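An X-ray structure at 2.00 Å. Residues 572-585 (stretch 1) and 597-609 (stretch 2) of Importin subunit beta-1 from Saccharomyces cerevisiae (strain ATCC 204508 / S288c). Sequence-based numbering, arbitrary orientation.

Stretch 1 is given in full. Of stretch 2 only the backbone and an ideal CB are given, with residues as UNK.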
ATOM      1  N   LEU A 572      11.693   9.149  21.248  1.00 33.17           N
ATOM      2  CA  LEU A 572      13.006   8.675  21.684  1.00 27.82           C
ATOM      3  C   LEU A 572      12.885   7.424  22.548  1.00 24.76           C
ATOM      4  O   LEU A 572      13.654   6.467  22.386  1.00 24.39           O
ATOM      5  CB  LEU A 572      13.739   9.779  22.445  1.00 25.56           C
ATOM      6  CG  LEU A 572      15.021   9.360  23.164  1.00 29.52           C
ATOM      7  CD1 LEU A 572      16.039   8.756  22.175  1.00 30.00           C
ATOM      8  CD2 LEU A 572      15.621  10.543  23.891  1.00 30.70           C
ATOM      9  N   GLN A 573      11.932   7.412  23.481  1.00 25.71           N
ATOM     10  CA  GLN A 573      11.761   6.227  24.316  1.00 26.34           C
ATOM     11  C   GLN A 573      11.316   5.032  23.483  1.00 24.24           C
ATOM     12  O   GLN A 573      11.723   3.897  23.748  1.00 25.83           O
ATOM     13  CB  GLN A 573      10.759   6.508  25.435  1.00 28.20           C
ATOM     14  CG  GLN A 573      11.259   7.536  26.428  1.00 24.38           C
ATOM     15  CD  GLN A 573      10.308   7.723  27.584  1.00 33.85           C
ATOM     16  OE1 GLN A 573       9.121   7.966  27.388  1.00 34.44           O
ATOM     17  NE2 GLN A 573      10.826   7.606  28.798  1.00 35.66           N
ATOM     18  N   SER A 574      10.476   5.270  22.474  1.00 29.27           N
ATOM     19  CA  SER A 574      10.100   4.210  21.542  1.00 32.81           C
ATOM     20  C   SER A 574      11.324   3.655  20.809  1.00 30.94           C
ATOM     21  O   SER A 574      11.516   2.435  20.738  1.00 31.22           O
ATOM     22  CB  SER A 574       9.056   4.752  20.562  1.00 33.47           C
ATOM     23  OG  SER A 574       8.774   3.834  19.520  1.00 39.69           O
ATOM     24  N   ASN A 575      12.171   4.538  20.265  1.00 27.50           N
ATOM     25  CA  ASN A 575      13.401   4.090  19.607  1.00 22.65           C
ATOM     26  C   ASN A 575      14.233   3.222  20.538  1.00 26.85           C
ATOM     27  O   ASN A 575      14.708   2.135  20.157  1.00 29.99           O
ATOM     28  CB  ASN A 575      14.238   5.293  19.146  1.00 24.70           C
ATOM     29  CG  ASN A 575      13.495   6.218  18.191  1.00 29.18           C
ATOM     30  OD1 ASN A 575      13.843   7.394  18.071  1.00 36.63           O
ATOM     31  ND2 ASN A 575      12.474   5.703  17.514  1.00 40.62           N
ATOM     32  N   ILE A 576      14.414   3.695  21.776  1.00 26.50           N
ATOM     33  CA  ILE A 576      15.203   2.958  22.757  1.00 21.60           C
ATOM     34  C   ILE A 576      14.588   1.591  23.011  1.00 28.08           C
ATOM     35  O   ILE A 576      15.283   0.573  23.038  1.00 27.63           O
ATOM     36  CB  ILE A 576      15.318   3.767  24.062  1.00 25.00           C
ATOM     37  CG1 ILE A 576      16.151   5.034  23.832  1.00 29.63           C
ATOM     38  CG2 ILE A 576      15.945   2.923  25.177  1.00 29.40           C
ATOM     39  CD1 ILE A 576      16.029   6.046  24.952  1.00 29.59           C
ATOM     40  N   LEU A 577      13.277   1.551  23.244  1.00 31.69           N
ATOM     41  CA  LEU A 577      12.634   0.291  23.598  1.00 33.03           C
ATOM     42  C   LEU A 577      12.690  -0.703  22.440  1.00 31.97           C
ATOM     43  O   LEU A 577      12.831  -1.908  22.660  1.00 33.21           O
ATOM     44  CB  LEU A 577      11.189   0.548  24.041  1.00 29.57           C
ATOM     45  CG  LEU A 577      11.063   1.263  25.396  1.00 31.41           C
ATOM     46  CD1 LEU A 577       9.685   1.860  25.584  1.00 34.25           C
ATOM     47  CD2 LEU A 577      11.394   0.331  26.553  1.00 27.56           C
ATOM     48  N   THR A 578      12.600  -0.220  21.200  1.00 28.10           N
ATOM     49  CA  THR A 578      12.733  -1.111  20.046  1.00 32.23           C
ATOM     50  C   THR A 578      14.114  -1.763  20.023  1.00 32.26           C
ATOM     51  O   THR A 578      14.239  -2.998  19.918  1.00 30.38           O
ATOM     52  CB  THR A 578      12.464  -0.322  18.762  1.00 34.12           C
ATOM     53  OG1 THR A 578      11.144   0.242  18.823  1.00 31.31           O
ATOM     54  CG2 THR A 578      12.572  -1.216  17.517  1.00 35.50           C
ATOM     55  N   VAL A 579      15.170  -0.952  20.152  1.00 30.82           N
ATOM     56  CA  VAL A 579      16.511  -1.541  20.181  1.00 28.25           C
ATOM     57  C   VAL A 579      16.650  -2.489  21.364  1.00 31.87           C
ATOM     58  O   VAL A 579      17.266  -3.553  21.254  1.00 32.99           O
ATOM     59  CB  VAL A 579      17.598  -0.453  20.217  1.00 27.36           C
ATOM     60  CG1 VAL A 579      18.988  -1.097  20.194  1.00 32.09           C
ATOM     61  CG2 VAL A 579      17.442   0.494  19.050  1.00 29.08           C
ATOM     62  N   LEU A 580      16.103  -2.107  22.520  1.00 27.83           N
ATOM     63  CA  LEU A 580      16.225  -2.929  23.721  1.00 33.26           C
ATOM     64  C   LEU A 580      15.548  -4.277  23.530  1.00 25.14           C
ATOM     65  O   LEU A 580      16.077  -5.314  23.947  1.00 30.83           O
ATOM     66  CB  LEU A 580      15.626  -2.187  24.918  1.00 32.74           C
ATOM     67  CG  LEU A 580      15.598  -2.910  26.270  1.00 38.67           C
ATOM     68  CD1 LEU A 580      16.991  -3.319  26.712  1.00 37.72           C
ATOM     69  CD2 LEU A 580      14.946  -2.020  27.324  1.00 30.71           C
ATOM     70  N   ALA A 581      14.375  -4.288  22.897  1.00 26.81           N
ATOM     71  CA  ALA A 581      13.721  -5.554  22.601  1.00 28.32           C
ATOM     72  C   ALA A 581      14.603  -6.418  21.714  1.00 32.73           C
ATOM     73  O   ALA A 581      14.741  -7.628  21.952  1.00 30.16           O
ATOM     74  CB  ALA A 581      12.364  -5.309  21.943  1.00 30.85           C
ATOM     75  N   ALA A 582      15.231  -5.812  20.693  1.00 33.32           N
ATOM     76  CA  ALA A 582      16.126  -6.595  19.841  1.00 34.51           C
ATOM     77  C   ALA A 582      17.314  -7.140  20.633  1.00 30.46           C
ATOM     78  O   ALA A 582      17.732  -8.287  20.431  1.00 29.24           O
ATOM     79  CB  ALA A 582      16.614  -5.755  18.657  1.00 32.94           C
ATOM     80  N   VAL A 583      17.874  -6.330  21.534  1.00 28.41           N
ATOM     81  CA  VAL A 583      19.001  -6.773  22.355  1.00 28.34           C
ATOM     82  C   VAL A 583      18.589  -7.962  23.217  1.00 30.76           C
ATOM     83  O   VAL A 583      19.297  -8.973  23.299  1.00 30.35           O
ATOM     84  CB  VAL A 583      19.520  -5.605  23.217  1.00 30.57           C
ATOM     85  CG1 VAL A 583      20.479  -6.093  24.306  1.00 34.87           C
ATOM     86  CG2 VAL A 583      20.218  -4.571  22.346  1.00 37.50           C
ATOM     87  N   ILE A 584      17.429  -7.858  23.861  1.00 33.94           N
ATOM     88  CA  ILE A 584      16.971  -8.918  24.759  1.00 27.45           C
ATOM     89  C   ILE A 584      16.783 -10.214  23.982  1.00 37.84           C
ATOM     90  O   ILE A 584      17.221 -11.288  24.410  1.00 37.46           O
ATOM     91  CB  ILE A 584      15.675  -8.489  25.465  1.00 33.36           C
ATOM     92  CG1 ILE A 584      15.974  -7.372  26.464  1.00 34.62           C
ATOM     93  CG2 ILE A 584      14.994  -9.691  26.155  1.00 34.98           C
ATOM     94  CD1 ILE A 584      14.742  -6.607  26.924  1.00 35.43           C
ATOM     95  N   ARG A 585      16.140 -10.130  22.817  1.00 30.61           N
ATOM     96  CA  ARG A 585      15.910 -11.341  22.038  1.00 37.24           C
ATOM     97  C   ARG A 585      17.211 -11.931  21.506  1.00 42.42           C
ATOM     98  O   ARG A 585      17.347 -13.155  21.416  1.00 39.76           O
ATOM     99  CB  ARG A 585      14.948 -11.051  20.887  1.00 41.68           C
ATOM    100  CG  ARG A 585      13.507 -10.968  21.329  1.00 34.82           C
ATOM    101  CD  ARG A 585      12.560 -11.299  20.192  1.00 39.46           C
ATOM    102  NE  ARG A 585      11.218 -10.801  20.473  1.00 44.42           N
ATOM    103  CZ  ARG A 585      10.241 -11.515  21.021  1.00 44.05           C
ATOM    104  NH1 ARG A 585      10.434 -12.785  21.343  1.00 45.21           N
ATOM    105  NH2 ARG A 585       9.062 -10.952  21.239  1.00 45.95           N
ATOM    106  N   UNK A 597      15.720  -5.403  37.203  1.00 45.84           N
ATOM    107  CA  UNK A 597      15.835  -3.976  36.945  1.00 43.90           C
ATOM    108  C   UNK A 597      14.968  -3.589  35.758  1.00 46.51           C
ATOM    109  O   UNK A 597      14.168  -2.646  35.832  1.00 38.87           O
ATOM    110  CB  UNK A 597      17.293  -3.586  36.694  1.00 43.90           C
ATOM    111  N   UNK A 598      15.061  -4.359  34.673  1.00 44.35           N
ATOM    112  CA  UNK A 598      14.318  -4.004  33.473  1.00 42.79           C
ATOM    113  C   UNK A 598      12.830  -3.929  33.769  1.00 40.50           C
ATOM    114  O   UNK A 598      12.171  -2.933  33.445  1.00 37.94           O
ATOM    115  CB  UNK A 598      14.587  -5.013  32.355  1.00 42.79           C
ATOM    116  N   UNK A 599      12.289  -4.953  34.436  1.00 39.75           N
ATOM    117  CA  UNK A 599      10.858  -4.936  34.713  1.00 33.77           C
ATOM    118  C   UNK A 599      10.508  -3.755  35.604  1.00 37.43           C
ATOM    119  O   UNK A 599       9.482  -3.091  35.393  1.00 38.68           O
ATOM    120  CB  UNK A 599      10.418  -6.247  35.368  1.00 33.77           C
ATOM    121  N   UNK A 600      11.380  -3.439  36.565  1.00 40.75           N
ATOM    122  CA  UNK A 600      11.160  -2.250  37.369  1.00 45.12           C
ATOM    123  C   UNK A 600      10.944  -1.024  36.509  1.00 44.78           C
ATOM    124  O   UNK A 600      10.013  -0.243  36.727  1.00 43.47           O
ATOM    125  CB  UNK A 600      12.342  -2.022  38.314  1.00 45.12           C
ATOM    126  N   UNK A 601      11.788  -0.853  35.489  1.00 41.89           N
ATOM    127  CA  UNK A 601      11.630   0.271  34.576  1.00 36.11           C
ATOM    128  C   UNK A 601      10.343   0.146  33.774  1.00 39.55           C
ATOM    129  O   UNK A 601       9.581   1.115  33.637  1.00 37.86           O
ATOM    130  CB  UNK A 601      12.832   0.366  33.634  1.00 36.11           C
ATOM    131  N   UNK A 602      10.055  -1.056  33.273  1.00 39.90           N
ATOM    132  CA  UNK A 602       8.900  -1.211  32.398  1.00 40.74           C
ATOM    133  C   UNK A 602       7.613  -0.889  33.147  1.00 37.82           C
ATOM    134  O   UNK A 602       6.792  -0.089  32.681  1.00 37.07           O
ATOM    135  CB  UNK A 602       8.843  -2.631  31.830  1.00 40.74           C
ATOM    136  N   UNK A 603       7.444  -1.458  34.339  1.00 45.54           N
ATOM    137  CA  UNK A 603       6.286  -1.099  35.147  1.00 50.23           C
ATOM    138  C   UNK A 603       6.224   0.404  35.374  1.00 45.75           C
ATOM    139  O   UNK A 603       5.157   1.013  35.232  1.00 47.01           O
ATOM    140  CB  UNK A 603       6.322  -1.834  36.488  1.00 50.23           C
ATOM    141  N   UNK A 604       7.361   1.034  35.682  1.00 42.07           N
ATOM    142  CA  UNK A 604       7.335   2.479  35.860  1.00 45.54           C
ATOM    143  C   UNK A 604       6.816   3.154  34.599  1.00 51.29           C
ATOM    144  O   UNK A 604       5.902   3.988  34.653  1.00 44.31           O
ATOM    145  CB  UNK A 604       8.727   3.006  36.215  1.00 45.54           C
ATOM    146  N   UNK A 605       7.331   2.739  33.437  1.00 41.17           N
ATOM    147  CA  UNK A 605       6.853   3.312  32.186  1.00 37.77           C
ATOM    148  C   UNK A 605       5.363   3.074  32.011  1.00 39.59           C
ATOM    149  O   UNK A 605       4.650   3.927  31.469  1.00 40.21           O
ATOM    150  CB  UNK A 605       7.623   2.726  31.001  1.00 37.77           C
ATOM    151  N   UNK A 606       4.872   1.915  32.458  1.00 47.20           N
ATOM    152  CA  UNK A 606       3.452   1.617  32.315  1.00 48.80           C
ATOM    153  C   UNK A 606       2.602   2.439  33.273  1.00 49.41           C
ATOM    154  O   UNK A 606       1.432   2.710  32.979  1.00 50.88           O
ATOM    155  CB  UNK A 606       3.200   0.126  32.546  1.00 48.80           C
ATOM    156  N   UNK A 607       3.159   2.845  34.415  1.00 55.55           N
ATOM    157  CA  UNK A 607       2.388   3.631  35.369  1.00 60.20           C
ATOM    158  C   UNK A 607       2.494   5.128  35.121  1.00 71.41           C
ATOM    159  O   UNK A 607       1.785   5.902  35.774  1.00 70.99           O
ATOM    160  CB  UNK A 607       2.847   3.314  36.794  1.00 60.20           C
ATOM    161  N   UNK A 608       3.355   5.544  34.199  1.00 64.92           N
ATOM    162  CA  UNK A 608       3.446   6.943  33.821  1.00 66.55           C
ATOM    163  C   UNK A 608       2.100   7.469  33.344  1.00 64.35           C
ATOM    164  O   UNK A 608       1.289   6.739  32.772  1.00 65.80           O
ATOM    165  CB  UNK A 608       4.505   7.133  32.733  1.00 66.55           C
ATOM    166  N   UNK A 609       1.874   8.761  33.563  1.00 78.59           N
ATOM    167  CA  UNK A 609       0.787   9.433  32.870  1.00 86.04           C
ATOM    168  C   UNK A 609       1.091   9.484  31.377  1.00 87.65           C
ATOM    169  O   UNK A 609       2.247   9.606  30.959  1.00 91.37           O
ATOM    170  CB  UNK A 609       0.572  10.841  33.429  1.00 86.04           C
TER

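Two helices run roughly antiparallel, at 147°, with axes no closer than 13.7 Å. At that spacing no ideal CB of the second helix comes within 5.5 Å of the first, so small residues cannot make this contact; the gap has to be filled by long side chains. The first helix offers a row made of Q573, L577, L580 and I584, all with CA-to-CB directed toward the partner: apolar along most of its length, polar at the Q573 end.

Position 597 lies out of reach of stretch 1 and its surroundings there set no demand, so many residues would serve; it is M597, which makes no contact.

Position 598 points toward stretch 1, with 598 CA 10.0 Å from L580 CA. The methyl groups of L580 and I584 lie ahead, which calls for a long aliphatic chain; leucine, isoleucine or methionine could suit. The residue is L598, in the m, t rotamer, and its two methyls divide the work: L598 CD2 meets L580 CD2 at 4.1 Å, while L598 CD1 meets I584 CD1, also at 4.1 Å. One branched side chain thus joins two successive residues of the row.

Positions 599, 600 and 601 are out of reach, and stretch 1 does not constrain them. At 600 the helical backbone angles suit any ordinary residue, although an ideal CB would sit 3.1 Å from the carbonyl O of 597, a tight approach. The residues are M599, G600 and L601.

Position 602 is subtler. Here 602 CA is 9.7 Å from L577 CA, but CA-to-CB points sideways, so a short chain would miss the row. Something long that bends back is needed: methionine, leucine or an aromatic ring. It is F602, with chi1 at m, and the end of the ring comes nearer than its root. F602 CZ lies 3.6 Å from L580 CD2, which sits at the ring edge, near its plane; F602 CE1 lies 3.9 Å from L577 CD2. The ring reaches both leucines by length rather than by direction.

Positions 603 and 604 are out of reach and free as far as stretch 1 is concerned; they are F603 and R604.

Position 605 points toward stretch 1, with 605 CA 9.7 Å from Q573 CA. It meets a mixed surface, the L577 methyls beside the Q573 amide, so leucine or methionine would fit, and a long polar chain might address the amide. L605 takes the apolar option: L605 CD1 is 4.2 Å from L577 CD2, and L605 CD2 packs 3.8 Å from Q573 NE2.

Positions 606 and 607 face no part of stretch 1; they are L606 and E607, the latter poorly ordered.

At 608 the backbone leaves helical angles (-57/150), yet CA-to-CB still points toward stretch 1. The amide of Q573 is distant, so lysine, arginine or glutamine would suit. K608 extends until its NZ stands 3.0 Å from Q573 OE1, a close polar approach.

Position 609 is out of reach; K609 is poorly ordered.

Stretch 2, residues 597-609: MLMGLFFRLLEKK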
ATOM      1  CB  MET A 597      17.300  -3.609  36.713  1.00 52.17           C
ATOM      2  CG  MET A 597      17.539  -2.121  36.525  1.00 66.74           C
ATOM      3  SD  MET A 597      18.572  -1.765  35.094  1.00 75.13           S
ATOM      4  CE  MET A 597      17.591  -2.446  33.773  1.00 59.82           C
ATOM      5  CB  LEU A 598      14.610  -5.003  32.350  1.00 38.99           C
ATOM      6  CG  LEU A 598      15.973  -4.835  31.670  1.00 42.58           C
ATOM      7  CD1 LEU A 598      16.235  -5.976  30.696  1.00 44.53           C
ATOM      8  CD2 LEU A 598      16.063  -3.496  30.956  1.00 50.06           C
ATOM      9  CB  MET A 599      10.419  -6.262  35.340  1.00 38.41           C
ATOM     10  CG  MET A 599      10.416  -7.446  34.359  1.00 41.06           C
ATOM     11  SD  MET A 599       9.381  -7.201  32.892  1.00 42.21           S
ATOM     12  CE  MET A 599       7.774  -6.922  33.633  1.00 53.55           C
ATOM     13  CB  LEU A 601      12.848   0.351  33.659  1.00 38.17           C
ATOM     14  CG  LEU A 601      14.172   0.578  34.378  1.00 42.17           C
ATOM     15  CD1 LEU A 601      15.333   0.543  33.373  1.00 49.69           C
ATOM     16  CD2 LEU A 601      14.126   1.884  35.176  1.00 53.88           C
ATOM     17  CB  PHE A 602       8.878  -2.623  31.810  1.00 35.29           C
ATOM     18  CG  PHE A 602      10.059  -2.931  30.910  1.00 39.98           C
ATOM     19  CD1 PHE A 602      10.745  -1.915  30.255  1.00 41.75           C
ATOM     20  CD2 PHE A 602      10.480  -4.237  30.720  1.00 43.28           C
ATOM     21  CE1 PHE A 602      11.825  -2.196  29.437  1.00 41.22           C
ATOM     22  CE2 PHE A 602      11.563  -4.524  29.897  1.00 39.62           C
ATOM     23  CZ  PHE A 602      12.233  -3.501  29.254  1.00 34.91           C
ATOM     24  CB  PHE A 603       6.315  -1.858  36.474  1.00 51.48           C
ATOM     25  CG  PHE A 603       5.979  -3.313  36.340  1.00 37.85           C
ATOM     26  CD1 PHE A 603       4.872  -3.711  35.613  1.00 44.01           C
ATOM     27  CD2 PHE A 603       6.783  -4.284  36.914  1.00 51.20           C
ATOM     28  CE1 PHE A 603       4.562  -5.051  35.475  1.00 52.68           C
ATOM     29  CE2 PHE A 603       6.475  -5.625  36.779  1.00 49.68           C
ATOM     30  CZ  PHE A 603       5.364  -6.006  36.059  1.00 44.72           C
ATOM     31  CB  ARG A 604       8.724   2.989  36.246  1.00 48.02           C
ATOM     32  CG  ARG A 604       9.075   2.702  37.703  1.00 55.78           C
ATOM     33  CD  ARG A 604      10.540   2.947  37.997  1.00 52.59           C
ATOM     34  NE  ARG A 604      10.942   4.312  37.680  1.00 56.97           N
ATOM     35  CZ  ARG A 604      12.203   4.730  37.645  1.00 56.81           C
ATOM     36  NH1 ARG A 604      13.195   3.888  37.902  1.00 55.60           N
ATOM     37  NH2 ARG A 604      12.476   5.992  37.340  1.00 56.00           N
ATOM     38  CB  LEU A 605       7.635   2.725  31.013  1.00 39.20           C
ATOM     39  CG  LEU A 605       9.085   3.193  30.924  1.00 46.02           C
ATOM     40  CD1 LEU A 605       9.861   2.316  29.957  1.00 48.26           C
ATOM     41  CD2 LEU A 605       9.150   4.650  30.492  1.00 39.69           C
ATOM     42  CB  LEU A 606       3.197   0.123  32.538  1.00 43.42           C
ATOM     43  CG  LEU A 606       3.665  -0.856  31.457  1.00 47.87           C
ATOM     44  CD1 LEU A 606       3.343  -2.283  31.863  1.00 46.93           C
ATOM     45  CD2 LEU A 606       3.044  -0.547  30.097  1.00 44.98           C
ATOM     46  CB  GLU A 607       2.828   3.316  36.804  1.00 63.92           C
ATOM     47  CG  GLU A 607       2.228   2.036  37.358  1.00 77.42           C
ATOM     48  CD  GLU A 607       0.703   2.057  37.382  1.00 82.82           C
ATOM     49  OE1 GLU A 607       0.111   3.134  37.159  1.00 82.80           O
ATOM     50  OE2 GLU A 607       0.094   0.989  37.608  1.00 84.00           O
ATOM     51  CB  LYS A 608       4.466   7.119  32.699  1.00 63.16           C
ATOM     52  CG  LYS A 608       5.812   7.625  33.152  1.00 67.61           C
ATOM     53  CD  LYS A 608       6.793   7.719  31.997  1.00 62.96           C
ATOM     54  CE  LYS A 608       6.202   8.371  30.740  1.00 64.52           C
ATOM     55  NZ  LYS A 608       7.210   8.495  29.655  1.00 50.04           N
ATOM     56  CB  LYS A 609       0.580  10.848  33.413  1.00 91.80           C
ATOM     57  CG  LYS A 609      -0.536  11.598  32.689  1.00 96.08           C
ATOM     58  CD  LYS A 609      -0.856  12.947  33.306  1.00 93.80           C
ATOM     59  CE  LYS A 609      -1.970  13.636  32.516  1.00 91.55           C
ATOM     60  NZ  LYS A 609      -3.232  12.842  32.523  1.00 95.10           N
TER
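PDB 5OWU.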